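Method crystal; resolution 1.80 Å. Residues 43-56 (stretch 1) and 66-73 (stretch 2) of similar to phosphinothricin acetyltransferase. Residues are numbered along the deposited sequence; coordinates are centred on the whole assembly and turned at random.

Stretch 1 43-56: EWFSGHTESRPLYV
Stretch 2, residues 66-73: AWISFETF

Stretch 1 leaves a helix that includes W44, crosses a loop and enters strand 54-56, which runs antiparallel to strand 66-72 at 166°, axes 4.6 Å apart at closest. Register sets L54 opposite S69, Y55 opposite I68 and V56 opposite W67. Y55 and I68 form the hydrogen-bonded pair (Y55 N to I68 O 2.8 Å, I68 N to Y55 O 2.9 Å), and F70 N to P53 O, 3.0 Å, extends the ladder. Backbones stay extended, L54 at phi/psi -116/123 and F70 at -106/130.

F70 covers the most surface. Its CA-to-CB bond points toward stretch 1, and its m rotamer (chi2 92°) brings CE1 to 3.8 Å from CE1 of Y55, also m (chi2 88°), while CD1 lies 4.3 Å from P53 CD; both contacts are apolar, burying hydrocarbon surface.

W67 (p, chi2 -92°) shares the other side of the sheet with L54, V56 and S69. L54, t then p, places CD1 3.5 Å from W67 CE3. From the helix, W44 (t, chi2 79°) sets CH2 over one face of W67, 3.5 Å from its CH2, the six-membered rings inclined at 56°.

A chain of hydrogen bonds borders this cluster: F45 O accepts from H48 ND1 (3.0 Å), H48 NE2 donates to S69 OG (2.8 Å), and S69 OG donates to E71 OE2 (2.8 Å), which also accepts from W44 NE1 (3.2 Å). H48 is m (chi2 82°), S69 t, E71 m then t (chi3 48°).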

# COMPACT_ATOMS: atom_id res chain seq x y z
N GLU A 43 -8.42 7.77 12.07
CA GLU A 43 -8.25 6.55 12.86
C GLU A 43 -7.17 5.66 12.26
O GLU A 43 -6.23 5.26 12.94
CB GLU A 43 -9.57 5.77 12.94
CG GLU A 43 -10.64 6.45 13.78
CD GLU A 43 -10.25 6.57 15.24
OE1 GLU A 43 -11.05 7.13 16.02
OE2 GLU A 43 -9.16 6.10 15.61
N TRP A 44 -7.33 5.35 10.98
CA TRP A 44 -6.38 4.52 10.25
C TRP A 44 -4.97 5.10 10.38
O TRP A 44 -4.01 4.38 10.65
CB TRP A 44 -6.78 4.46 8.78
CG TRP A 44 -5.73 3.91 7.88
CD1 TRP A 44 -5.41 2.59 7.70
CD2 TRP A 44 -4.85 4.66 7.04
NE1 TRP A 44 -4.38 2.48 6.79
CE2 TRP A 44 -4.01 3.74 6.37
CE3 TRP A 44 -4.68 6.03 6.79
CZ2 TRP A 44 -3.03 4.14 5.47
CZ3 TRP A 44 -3.69 6.43 5.89
CH2 TRP A 44 -2.88 5.48 5.24
N PHE A 45 -4.87 6.41 10.19
CA PHE A 45 -3.60 7.11 10.26
C PHE A 45 -2.92 6.91 11.61
O PHE A 45 -1.78 6.44 11.68
CB PHE A 45 -3.81 8.60 10.00
CG PHE A 45 -2.53 9.36 9.78
CD1 PHE A 45 -1.81 9.18 8.60
CD2 PHE A 45 -2.06 10.24 10.73
CE1 PHE A 45 -0.62 9.88 8.39
CE2 PHE A 45 -0.87 10.95 10.53
CZ PHE A 45 -0.15 10.76 9.35
N SER A 46 -3.62 7.27 12.68
CA SER A 46 -3.07 7.14 14.03
C SER A 46 -2.94 5.68 14.45
O SER A 46 -2.30 5.37 15.45
CB SER A 46 -3.96 7.88 15.03
OG SER A 46 -3.99 9.27 14.76
N GLY A 47 -3.54 4.78 13.67
CA GLY A 47 -3.47 3.37 13.98
C GLY A 47 -2.11 2.73 13.74
O GLY A 47 -1.87 1.61 14.17
N HIS A 48 -1.22 3.44 13.06
CA HIS A 48 0.11 2.89 12.80
C HIS A 48 0.97 2.93 14.05
O HIS A 48 0.76 3.77 14.94
CB HIS A 48 0.80 3.65 11.66
CG HIS A 48 0.14 3.44 10.34
ND1 HIS A 48 -0.98 4.15 9.94
CD2 HIS A 48 0.40 2.57 9.34
CE1 HIS A 48 -1.38 3.72 8.76
NE2 HIS A 48 -0.56 2.76 8.37
N THR A 49 1.93 2.02 14.13
CA THR A 49 2.81 1.93 15.29
C THR A 49 4.27 1.93 14.87
O THR A 49 4.59 2.02 13.69
CB THR A 49 2.55 0.64 16.07
OG1 THR A 49 2.80 -0.49 15.22
CG2 THR A 49 1.11 0.59 16.55
N GLU A 50 5.14 1.80 15.86
CA GLU A 50 6.58 1.78 15.62
C GLU A 50 6.98 0.55 14.81
O GLU A 50 7.94 0.61 14.05
CB GLU A 50 7.33 1.80 16.96
CG GLU A 50 8.83 1.90 16.81
CD GLU A 50 9.53 2.15 18.13
OE1 GLU A 50 9.17 3.13 18.81
OE2 GLU A 50 10.43 1.36 18.49
N SER A 51 6.25 -0.54 14.98
CA SER A 51 6.55 -1.78 14.26
C SER A 51 5.75 -1.91 12.96
O SER A 51 6.13 -2.68 12.08
CB SER A 51 6.28 -3.00 15.15
OG SER A 51 4.89 -3.15 15.42
N ARG A 52 4.65 -1.18 12.85
CA ARG A 52 3.80 -1.20 11.66
C ARG A 52 3.55 0.26 11.28
O ARG A 52 2.48 0.82 11.50
CB ARG A 52 2.49 -1.92 11.97
CG ARG A 52 2.71 -3.37 12.39
CD ARG A 52 3.23 -4.22 11.24
NE ARG A 52 3.48 -5.61 11.62
CZ ARG A 52 4.62 -6.05 12.16
NH1 ARG A 52 4.74 -7.33 12.47
NH2 ARG A 52 5.63 -5.21 12.38
N PRO A 53 4.57 0.90 10.70
CA PRO A 53 4.47 2.31 10.32
C PRO A 53 3.98 2.70 8.94
O PRO A 53 3.77 1.87 8.05
CB PRO A 53 5.89 2.81 10.57
CG PRO A 53 6.72 1.64 10.12
CD PRO A 53 5.95 0.40 10.56
N LEU A 54 3.80 4.01 8.81
CA LEU A 54 3.39 4.63 7.57
C LEU A 54 4.57 5.51 7.20
O LEU A 54 5.01 6.35 8.00
CB LEU A 54 2.16 5.51 7.79
CG LEU A 54 1.71 6.31 6.56
CD1 LEU A 54 1.34 5.34 5.44
CD2 LEU A 54 0.52 7.20 6.92
N TYR A 55 5.12 5.30 6.01
CA TYR A 55 6.24 6.10 5.53
C TYR A 55 5.77 6.94 4.35
O TYR A 55 4.93 6.50 3.57
CB TYR A 55 7.39 5.22 5.03
CG TYR A 55 8.04 4.37 6.09
CD1 TYR A 55 7.54 3.10 6.39
CD2 TYR A 55 9.14 4.83 6.80
CE1 TYR A 55 8.13 2.31 7.36
CE2 TYR A 55 9.75 4.04 7.78
CZ TYR A 55 9.24 2.79 8.05
OH TYR A 55 9.81 2.01 9.04
N VAL A 56 6.32 8.14 4.22
CA VAL A 56 5.97 8.97 3.08
C VAL A 56 7.25 9.18 2.29
O VAL A 56 8.35 9.12 2.84
CB VAL A 56 5.37 10.34 3.50
CG1 VAL A 56 3.99 10.13 4.12
CG2 VAL A 56 6.29 11.04 4.49
N ALA A 66 4.23 9.98 -2.51
CA ALA A 66 3.76 8.61 -2.37
C ALA A 66 3.90 8.17 -0.92
O ALA A 66 4.52 8.85 -0.12
CB ALA A 66 4.57 7.68 -3.27
N TRP A 67 3.31 7.03 -0.59
CA TRP A 67 3.44 6.50 0.76
C TRP A 67 3.37 4.99 0.80
O TRP A 67 2.86 4.35 -0.12
CB TRP A 67 2.39 7.11 1.72
CG TRP A 67 0.94 7.09 1.29
CD1 TRP A 67 0.27 8.08 0.62
CD2 TRP A 67 -0.04 6.09 1.60
NE1 TRP A 67 -1.06 7.76 0.50
CE2 TRP A 67 -1.28 6.54 1.10
CE3 TRP A 67 0.01 4.85 2.27
CZ2 TRP A 67 -2.46 5.81 1.24
CZ3 TRP A 67 -1.16 4.12 2.41
CH2 TRP A 67 -2.38 4.60 1.90
N ILE A 68 3.94 4.43 1.87
CA ILE A 68 3.98 2.99 2.09
C ILE A 68 3.43 2.74 3.49
O ILE A 68 3.92 3.31 4.47
CB ILE A 68 5.41 2.44 2.06
CG1 ILE A 68 6.11 2.83 0.76
CG2 ILE A 68 5.39 0.92 2.19
CD1 ILE A 68 7.59 2.44 0.75
N SER A 69 2.41 1.90 3.58
CA SER A 69 1.79 1.60 4.86
C SER A 69 1.92 0.13 5.21
O SER A 69 1.67 -0.73 4.36
CB SER A 69 0.30 1.97 4.80
OG SER A 69 -0.41 1.46 5.92
N PHE A 70 2.35 -0.16 6.44
CA PHE A 70 2.43 -1.54 6.90
C PHE A 70 1.26 -1.67 7.86
O PHE A 70 1.07 -0.83 8.74
CB PHE A 70 3.74 -1.83 7.64
CG PHE A 70 4.94 -1.91 6.74
CD1 PHE A 70 5.70 -0.78 6.48
CD2 PHE A 70 5.27 -3.11 6.12
CE1 PHE A 70 6.80 -0.84 5.61
CE2 PHE A 70 6.36 -3.18 5.25
CZ PHE A 70 7.12 -2.05 4.99
N GLU A 71 0.45 -2.70 7.68
CA GLU A 71 -0.71 -2.88 8.54
C GLU A 71 -0.81 -4.30 9.06
O GLU A 71 -0.31 -5.23 8.43
CB GLU A 71 -1.98 -2.50 7.77
CG GLU A 71 -2.04 -1.01 7.45
CD GLU A 71 -3.10 -0.68 6.42
OE1 GLU A 71 -4.25 -1.15 6.56
OE2 GLU A 71 -2.78 0.06 5.46
N THR A 72 -1.44 -4.46 10.22
CA THR A 72 -1.61 -5.77 10.82
C THR A 72 -2.57 -6.59 9.98
O THR A 72 -3.44 -6.03 9.31
CB THR A 72 -2.19 -5.67 12.24
OG1 THR A 72 -3.49 -5.07 12.17
CG2 THR A 72 -1.30 -4.84 13.13
N PHE A 73 -2.40 -7.90 9.99
CA PHE A 73 -3.29 -8.78 9.24
C PHE A 73 -4.50 -9.05 10.11
O PHE A 73 -5.64 -8.86 9.68
CB PHE A 73 -2.60 -10.10 8.90
CG PHE A 73 -3.51 -11.12 8.29
CD1 PHE A 73 -4.08 -10.90 7.04
CD2 PHE A 73 -3.84 -12.28 8.98
CE1 PHE A 73 -4.97 -11.83 6.48
CE2 PHE A 73 -4.72 -13.22 8.44
CZ PHE A 73 -5.28 -12.99 7.19